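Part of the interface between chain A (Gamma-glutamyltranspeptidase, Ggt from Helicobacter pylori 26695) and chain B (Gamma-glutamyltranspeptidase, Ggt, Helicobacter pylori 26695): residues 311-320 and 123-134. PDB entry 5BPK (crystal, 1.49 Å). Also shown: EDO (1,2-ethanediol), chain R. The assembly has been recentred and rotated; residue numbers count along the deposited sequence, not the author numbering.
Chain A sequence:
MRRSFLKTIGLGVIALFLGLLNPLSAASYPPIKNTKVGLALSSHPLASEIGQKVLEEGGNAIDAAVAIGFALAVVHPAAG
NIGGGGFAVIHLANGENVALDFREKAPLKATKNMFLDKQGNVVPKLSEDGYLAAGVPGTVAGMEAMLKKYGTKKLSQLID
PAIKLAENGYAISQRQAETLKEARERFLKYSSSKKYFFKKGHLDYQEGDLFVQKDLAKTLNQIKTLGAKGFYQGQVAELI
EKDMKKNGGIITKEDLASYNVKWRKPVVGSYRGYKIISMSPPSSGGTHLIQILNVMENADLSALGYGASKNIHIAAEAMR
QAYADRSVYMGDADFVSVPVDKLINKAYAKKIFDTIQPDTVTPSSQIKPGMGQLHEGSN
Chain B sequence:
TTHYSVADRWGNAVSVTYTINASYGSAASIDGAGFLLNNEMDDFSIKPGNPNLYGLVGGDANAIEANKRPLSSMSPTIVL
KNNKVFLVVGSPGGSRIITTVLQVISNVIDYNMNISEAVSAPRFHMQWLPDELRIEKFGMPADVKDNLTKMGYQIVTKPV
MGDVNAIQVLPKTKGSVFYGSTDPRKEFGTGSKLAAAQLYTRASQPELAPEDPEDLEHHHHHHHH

Chain A 311-320: NIHIAAEAMR
Chain B 123-134: RFHMQWLPDELR

Residues 311-320 of chain A form an uninterrupted stretch of α-helix, with phi near -60° and psi near -45° throughout and i to i+4 bonds such as Ala A316 N to Ile A312 O (2.8 Å). Chain B 123-134 runs beside it in extended form, turns back through residues 127-132, where Trp B128 adopts phi/psi 75/-59 and a cis peptide precedes Pro B130, and returns as a strand at 133-134. Arg B134 N bonds to His B125 O (2.8 Å), tying the two arms. Residues 124-128 and the helix advance in the same direction: CA-CA separations fall from 8.1 Å for Ile A312 and Phe B124 to 5.7 Å for Ala A316 and Met B126 and 4.5 Å for Arg A320 and Trp B128. The contact buries 559 Å², summed over both stretches.

Apolar packing dominates. The CA-to-CB bond of Phe B124 points toward the helix, and chi1 62° (p) with chi2 90° sets the ring against it. Ile A312 (m, t) places CG2 3.8 Å from the Phe B124 ring centroid, almost exactly on the ring normal, a CH-pi contact over one face. Ala A315 CB meets the ring edge, 3.7 Å from Phe B124 CZ. Met A319 (m, t, t) extends fully, bringing CE to 3.6 Å from Phe B124 CE1, while its SD lies obliquely, 5.1 Å from the ring centroid. Leu B133 (t, p), from the returning arm, sets CD1 4.0 Å from Ala A316 CB and CD2 4.2 Å from Ile A312 CG2.

Close backbone approach marks the middle and end of the contact. Met B126 (t, p, p) folds against the helix, with CG 3.3 Å from Ala A316 O and CB 4.1 Å from Met A319 CB. Met B126 O lies 3.3 Å from Met A319 CB and is buried without a hydrogen-bonding partner. Trp B128 CB packs 3.3 Å from Arg A320 O, although the end of its side chain leads away.

The polar link is a salt bridge. Arg A320 (t, t, m; chi4 -83°) reaches across so that NH1 donates to Asp B131 OD1 at 2.8 Å, OD1 of Asp B131 (chi1 t) lying at the guanidinium edge, near its plane. Glu A317 (m, m), one turn earlier, steadies the arginine: Arg A320 NH2 donates to Glu A317 OE2 (2.8 Å), a salt bridge, and Arg A320 NE to Glu A317 OE1 (3.2 Å). Met B126 CE covers one guanidinium face, 3.7 Å from Arg A320 NH1. A water accepts a hydrogen bond from Arg A320 NH2 at 3.0 Å and lies 3.1 Å from Asp B131 OD1.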

ATOM      1  N   ASN A 311      15.778  21.671   4.932  1.00 12.79           N
ATOM      2  CA  ASN A 311      14.832  20.693   5.455  1.00 11.41           C
ATOM      3  C   ASN A 311      14.768  19.442   4.584  1.00 12.98           C
ATOM      4  O   ASN A 311      14.748  18.324   5.103  1.00 12.61           O
ATOM      5  CB  ASN A 311      13.451  21.321   5.619  1.00 11.08           C
ATOM      6  CG  ASN A 311      13.399  22.352   6.735  1.00 13.85           C
ATOM      7  OD1 ASN A 311      14.322  22.478   7.551  1.00 14.46           O
ATOM      8  ND2 ASN A 311      12.305  23.089   6.787  1.00 15.81           N
ATOM      9  N   ILE A 312      14.768  19.644   3.267  1.00 12.17           N
ATOM     10  CA  ILE A 312      14.773  18.543   2.291  1.00 10.95           C
ATOM     11  C   ILE A 312      16.036  17.684   2.487  1.00 12.63           C
ATOM     12  O   ILE A 312      15.977  16.441   2.451  1.00 13.68           O
ATOM     13  CB  ILE A 312      14.681  19.078   0.849  1.00 11.59           C
ATOM     14  CG1 ILE A 312      13.321  19.755   0.615  1.00 11.90           C
ATOM     15  CG2 ILE A 312      14.923  17.966  -0.191  1.00 12.72           C
ATOM     16  CD1 ILE A 312      13.233  20.551  -0.659  1.00 12.49           C
ATOM     17  N   HIS A 313      17.167  18.364   2.699  1.00 12.97           N
ATOM     18  CA  HIS A 313      18.461  17.711   2.948  1.00 13.43           C
ATOM     19  C   HIS A 313      18.422  16.786   4.168  1.00 13.12           C
ATOM     20  O   HIS A 313      18.827  15.619   4.097  1.00 12.48           O
ATOM     21  CB  HIS A 313      19.558  18.780   3.101  1.00 13.02           C
ATOM     22  CG  HIS A 313      20.906  18.235   3.452  1.00 17.34           C
ATOM     23  ND1 HIS A 313      21.458  17.146   2.812  1.00 19.84           N
ATOM     24  CD2 HIS A 313      21.832  18.661   4.341  1.00 19.74           C
ATOM     25  CE1 HIS A 313      22.663  16.916   3.304  1.00 21.62           C
ATOM     26  NE2 HIS A 313      22.915  17.820   4.233  1.00 17.55           N
ATOM     27  N   ILE A 314      17.906  17.285   5.285  1.00 11.69           N
ATOM     28  CA  ILE A 314      17.812  16.467   6.497  1.00 12.21           C
ATOM     29  C   ILE A 314      16.947  15.227   6.244  1.00 11.87           C
ATOM     30  O   ILE A 314      17.339  14.095   6.567  1.00 12.84           O
ATOM     31  CB  ILE A 314      17.269  17.285   7.682  1.00 14.07           C
ATOM     32  CG1 ILE A 314      18.289  18.348   8.096  1.00 15.51           C
ATOM     33  CG2 ILE A 314      16.955  16.381   8.853  1.00 13.18           C
ATOM     34  CD1 ILE A 314      17.728  19.418   9.006  1.00 16.60           C
ATOM     35  N   ALA A 315      15.771  15.437   5.659  1.00 12.25           N
ATOM     36  CA  ALA A 315      14.867  14.322   5.316  1.00 11.44           C
ATOM     37  C   ALA A 315      15.511  13.318   4.370  1.00 10.69           C
ATOM     38  O   ALA A 315      15.379  12.104   4.571  1.00 10.64           O
ATOM     39  CB  ALA A 315      13.567  14.856   4.709  1.00 11.46           C
ATOM     40  N   ALA A 316      16.155  13.819   3.321  1.00 10.62           N
ATOM     41  CA  ALA A 316      16.729  12.960   2.288  1.00  9.99           C
ATOM     42  C   ALA A 316      17.886  12.117   2.827  1.00 10.95           C
ATOM     43  O   ALA A 316      18.042  10.962   2.438  1.00 11.31           O
ATOM     44  CB  ALA A 316      17.178  13.794   1.077  1.00 12.61           C
ATOM     45  N   GLU A 317      18.730  12.703   3.679  1.00 11.44           N
ATOM     46  CA  GLU A 317      19.800  11.912   4.294  1.00 10.76           C
ATOM     47  C   GLU A 317      19.254  10.846   5.255  1.00 11.57           C
ATOM     48  O   GLU A 317      19.784   9.724   5.325  1.00 13.07           O
ATOM     49  CB  GLU A 317      20.840  12.798   4.970  1.00 11.15           C
ATOM     50  CG  GLU A 317      21.591  13.705   3.988  1.00 12.95           C
ATOM     51  CD  GLU A 317      22.209  12.922   2.837  1.00 15.13           C
ATOM     52  OE1 GLU A 317      23.176  12.186   3.091  1.00 19.52           O
ATOM     53  OE2 GLU A 317      21.712  13.025   1.691  1.00 16.13           O
ATOM     54  N   ALA A 318      18.177  11.167   5.974  1.00 10.82           N
ATOM     55  CA  ALA A 318      17.528  10.171   6.821  1.00 10.28           C
ATOM     56  C   ALA A 318      16.952   9.034   5.972  1.00 10.38           C
ATOM     57  O   ALA A 318      17.096   7.871   6.328  1.00 12.21           O
ATOM     58  CB  ALA A 318      16.438  10.799   7.685  1.00 11.81           C
ATOM     59  N   MET A 319      16.303   9.380   4.860  1.00 10.55           N
ATOM     60  CA  MET A 319      15.766   8.393   3.917  1.00 10.35           C
ATOM     61  C   MET A 319      16.871   7.484   3.395  1.00 11.19           C
ATOM     62  O   MET A 319      16.705   6.281   3.324  1.00 11.61           O
ATOM     63  CB  MET A 319      15.110   9.081   2.717  1.00 10.65           C
ATOM     64  CG  MET A 319      13.836   9.825   3.015  1.00 12.95           C
ATOM     65  SD  MET A 319      13.344  10.900   1.645  1.00 11.91           S
ATOM     66  CE  MET A 319      11.828  11.607   2.334  1.00 15.80           C
ATOM     67  N   ARG A 320      17.990   8.083   3.014  1.00 10.61           N
ATOM     68  CA  ARG A 320      19.114   7.334   2.462  1.00 10.51           C
ATOM     69  C   ARG A 320      19.540   6.230   3.409  1.00 10.54           C
ATOM     70  O   ARG A 320      19.714   5.092   2.983  1.00 12.41           O
ATOM     71  CB  ARG A 320      20.289   8.266   2.207  1.00 10.82           C
ATOM     72  CG  ARG A 320      21.407   7.672   1.383  1.00 11.55           C
ATOM     73  CD  ARG A 320      22.662   8.520   1.494  1.00 14.46           C
ATOM     74  NE  ARG A 320      22.506   9.900   1.016  1.00 15.49           N
ATOM     75  CZ  ARG A 320      22.605  10.276  -0.260  1.00 14.74           C
ATOM     76  NH1 ARG A 320      22.798   9.379  -1.226  1.00 13.75           N
ATOM     77  NH2 ARG A 320      22.509  11.563  -0.585  1.00 14.22           N
TER
ATOM     78  N   ARG B 123       6.281  16.397  -3.897  1.00 10.85           N
ATOM     79  CA  ARG B 123       6.992  15.391  -3.113  1.00 10.94           C
ATOM     80  C   ARG B 123       8.376  15.136  -3.693  1.00 10.30           C
ATOM     81  O   ARG B 123       8.564  15.241  -4.904  1.00 10.44           O
ATOM     82  CB  ARG B 123       6.205  14.079  -3.127  1.00 10.12           C
ATOM     83  CG  ARG B 123       4.947  14.147  -2.296  1.00 12.10           C
ATOM     84  CD  ARG B 123       3.969  12.978  -2.606  1.00 12.74           C
ATOM     85  NE  ARG B 123       2.669  13.305  -2.021  1.00 14.84           N
ATOM     86  CZ  ARG B 123       1.510  12.747  -2.324  1.00 12.00           C
ATOM     87  NH1 ARG B 123       1.417  11.800  -3.245  1.00 12.42           N
ATOM     88  NH2 ARG B 123       0.420  13.176  -1.707  1.00 14.93           N
ATOM     89  N   PHE B 124       9.334  14.814  -2.819  1.00 11.34           N
ATOM     90  CA  PHE B 124      10.668  14.359  -3.235  1.00 11.29           C
ATOM     91  C   PHE B 124      10.889  12.959  -2.683  1.00 11.88           C
ATOM     92  O   PHE B 124      10.105  12.470  -1.878  1.00 12.43           O
ATOM     93  CB  PHE B 124      11.790  15.313  -2.780  1.00 10.60           C
ATOM     94  CG  PHE B 124      11.904  15.454  -1.291  1.00 10.00           C
ATOM     95  CD1 PHE B 124      12.723  14.607  -0.548  1.00 10.97           C
ATOM     96  CD2 PHE B 124      11.167  16.416  -0.629  1.00 11.13           C
ATOM     97  CE1 PHE B 124      12.804  14.736   0.832  1.00 12.86           C
ATOM     98  CE2 PHE B 124      11.227  16.540   0.743  1.00 10.46           C
ATOM     99  CZ  PHE B 124      12.044  15.698   1.484  1.00 11.31           C
ATOM    100  N   HIS B 125      11.953  12.307  -3.129  1.00 10.46           N
ATOM    101  CA  HIS B 125      12.200  10.923  -2.753  1.00 10.19           C
ATOM    102  C   HIS B 125      13.673  10.573  -2.893  1.00 10.92           C
ATOM    103  O   HIS B 125      14.305  10.906  -3.890  1.00 12.52           O
ATOM    104  CB  HIS B 125      11.321  10.022  -3.632  1.00 10.86           C
ATOM    105  CG  HIS B 125      11.558   8.555  -3.468  1.00  8.66           C
ATOM    106  ND1 HIS B 125      11.133   7.845  -2.367  1.00 13.62           N
ATOM    107  CD2 HIS B 125      12.154   7.655  -4.292  1.00 10.73           C
ATOM    108  CE1 HIS B 125      11.467   6.574  -2.513  1.00 13.18           C
ATOM    109  NE2 HIS B 125      12.078   6.429  -3.676  1.00 11.14           N
ATOM    110  N   MET B 126      14.186   9.888  -1.880  1.00 10.86           N
ATOM    111  CA  MET B 126      15.516   9.296  -1.883  1.00 11.01           C
ATOM    112  C   MET B 126      15.384   7.882  -1.329  1.00 10.97           C
ATOM    113  O   MET B 126      14.860   7.701  -0.241  1.00 12.94           O
ATOM    114  CB  MET B 126      16.458  10.155  -1.027  1.00 11.60           C
ATOM    115  CG  MET B 126      17.746   9.499  -0.546  1.00 10.68           C
ATOM    116  SD  MET B 126      18.862   8.927  -1.825  1.00 13.52           S
ATOM    117  CE  MET B 126      19.522  10.492  -2.448  1.00 13.99           C
ATOM    118  N   GLN B 127      15.835   6.893  -2.101  1.00 11.00           N
ATOM    119  CA  GLN B 127      15.794   5.485  -1.668  1.00 10.21           C
ATOM    120  C   GLN B 127      17.159   4.801  -1.691  1.00 11.93           C
ATOM    121  O   GLN B 127      17.237   3.566  -1.733  1.00 12.88           O
ATOM    122  CB  GLN B 127      14.768   4.676  -2.482  1.00 11.60           C
ATOM    123  CG  GLN B 127      15.028   4.574  -3.953  1.00 12.13           C
ATOM    124  CD  GLN B 127      14.027   3.654  -4.648  1.00 11.58           C
ATOM    125  OE1 GLN B 127      12.820   3.926  -4.677  1.00 12.78           O
ATOM    126  NE2 GLN B 127      14.524   2.553  -5.207  1.00 13.89           N
ATOM    127  N   TRP B 128      18.219   5.610  -1.623  1.00 11.28           N
ATOM    128  CA  TRP B 128      19.610   5.153  -1.457  1.00 11.12           C
ATOM    129  C   TRP B 128      20.164   4.560  -2.761  1.00 11.89           C
ATOM    130  O   TRP B 128      21.155   5.067  -3.296  1.00 14.37           O
ATOM    131  CB  TRP B 128      19.723   4.232  -0.225  1.00 11.47           C
ATOM    132  CG  TRP B 128      20.927   3.338  -0.116  1.00 12.61           C
ATOM    133  CD1 TRP B 128      22.206   3.703   0.178  1.00 14.91           C
ATOM    134  CD2 TRP B 128      20.934   1.924  -0.267  1.00 15.13           C
ATOM    135  NE1 TRP B 128      23.016   2.586   0.220  1.00 15.22           N
ATOM    136  CE2 TRP B 128      22.256   1.483  -0.065  1.00 17.50           C
ATOM    137  CE3 TRP B 128      19.944   0.980  -0.565  1.00 16.86           C
ATOM    138  CZ2 TRP B 128      22.613   0.136  -0.145  1.00 18.12           C
ATOM    139  CZ3 TRP B 128      20.303  -0.357  -0.648  1.00 18.81           C
ATOM    140  CH2 TRP B 128      21.623  -0.761  -0.435  1.00 19.13           C
ATOM    141  N   LEU B 129      19.522   3.520  -3.287  1.00 13.38           N
ATOM    142  CA  LEU B 129      19.796   3.043  -4.641  1.00 13.54           C
ATOM    143  C   LEU B 129      18.480   3.062  -5.418  1.00 13.42           C
ATOM    144  O   LEU B 129      17.507   2.466  -4.975  1.00 14.41           O
ATOM    145  CB  LEU B 129      20.374   1.620  -4.635  1.00 16.18           C
ATOM    146  CG  LEU B 129      21.772   1.419  -4.061  1.00 19.27           C
ATOM    147  CD1 LEU B 129      22.152  -0.064  -4.100  1.00 22.49           C
ATOM    148  CD2 LEU B 129      22.803   2.278  -4.801  1.00 21.45           C
ATOM    149  N   PRO B 130      18.434   3.775  -6.562  1.00 13.08           N
ATOM    150  CA  PRO B 130      19.492   4.589  -7.125  1.00 13.81           C
ATOM    151  C   PRO B 130      19.817   5.786  -6.244  1.00 14.16           C
ATOM    152  O   PRO B 130      18.966   6.246  -5.470  1.00 13.83           O
ATOM    153  CB  PRO B 130      18.916   5.053  -8.470  1.00 15.91           C
ATOM    154  CG  PRO B 130      17.464   4.956  -8.327  1.00 18.08           C
ATOM    155  CD  PRO B 130      17.191   3.860  -7.344  1.00 14.41           C
ATOM    156  N   ASP B 131      21.052   6.263  -6.360  1.00 13.92           N
ATOM    157  CA  ASP B 131      21.522   7.397  -5.573  1.00 14.29           C
ATOM    158  C   ASP B 131      21.148   8.673  -6.319  1.00 15.22           C
ATOM    159  O   ASP B 131      21.945   9.262  -7.063  1.00 16.07           O
ATOM    160  CB  ASP B 131      23.030   7.283  -5.293  1.00 14.62           C
ATOM    161  CG  ASP B 131      23.545   8.378  -4.380  1.00 15.35           C
ATOM    162  OD1 ASP B 131      22.781   9.318  -4.047  1.00 15.26           O
ATOM    163  OD2 ASP B 131      24.728   8.308  -3.987  1.00 17.10           O
ATOM    164  N   GLU B 132      19.903   9.072  -6.106  1.00 13.35           N
ATOM    165  CA  GLU B 132      19.308  10.221  -6.795  1.00 13.55           C
ATOM    166  C   GLU B 132      18.250  10.852  -5.901  1.00 12.96           C
ATOM    167  O   GLU B 132      17.627  10.172  -5.084  1.00 14.85           O
ATOM    168  CB  GLU B 132      18.680   9.790  -8.125  1.00 13.95           C
ATOM    169  CG  GLU B 132      17.423   8.934  -7.995  1.00 14.81           C
ATOM    170  CD  GLU B 132      16.889   8.397  -9.317  1.00 15.50           C
ATOM    171  OE1 GLU B 132      17.646   8.337 -10.325  1.00 18.15           O
ATOM    172  OE2 GLU B 132      15.693   8.001  -9.338  1.00 18.83           O
ATOM    173  N   LEU B 133      18.055  12.156  -6.057  1.00 11.78           N
ATOM    174  CA  LEU B 133      16.943  12.838  -5.392  1.00 13.77           C
ATOM    175  C   LEU B 133      15.854  13.009  -6.440  1.00 13.28           C
ATOM    176  O   LEU B 133      15.966  13.833  -7.354  1.00 13.30           O
ATOM    177  CB  LEU B 133      17.372  14.188  -4.794  1.00 14.85           C
ATOM    178  CG  LEU B 133      16.305  14.940  -3.968  1.00 11.34           C
ATOM    179  CD1 LEU B 133      15.891  14.140  -2.710  1.00 13.06           C
ATOM    180  CD2 LEU B 133      16.872  16.307  -3.573  1.00 15.74           C
ATOM    181  N   ARG B 134      14.813  12.197  -6.317  1.00 12.37           N
ATOM    182  CA  ARG B 134      13.705  12.202  -7.251  1.00 13.42           C
ATOM    183  C   ARG B 134      12.723  13.300  -6.861  1.00 11.63           C
ATOM    184  O   ARG B 134      12.333  13.404  -5.693  1.00 12.41           O
ATOM    185  CB  ARG B 134      13.027  10.828  -7.243  1.00 12.80           C
ATOM    186  CG  ARG B 134      11.711  10.766  -7.965  1.00 14.23           C
ATOM    187  CD  ARG B 134      11.164   9.375  -8.022  1.00 14.69           C
ATOM    188  NE  ARG B 134       9.927   9.357  -8.798  1.00 12.10           N
ATOM    189  CZ  ARG B 134       9.363   8.272  -9.323  1.00 12.66           C
ATOM    190  NH1 ARG B 134       9.912   7.076  -9.148  1.00 15.44           N
ATOM    191  NH2 ARG B 134       8.237   8.385 -10.034  1.00 16.13           N
TER
HETATM  192  C1  EDO R 704       9.454  18.677  -3.851  1.00 15.64           C
HETATM  193  O1  EDO R 704      10.555  19.079  -3.025  1.00 19.65           O
HETATM  194  C2  EDO R 704       9.969  18.178  -5.205  1.00 14.35           C
HETATM  195  O2  EDO R 704       8.918  17.700  -6.075  1.00 12.99           O
HETATM  196  O   HOH W   1      23.666  12.232  -3.258  1.00 21.88           O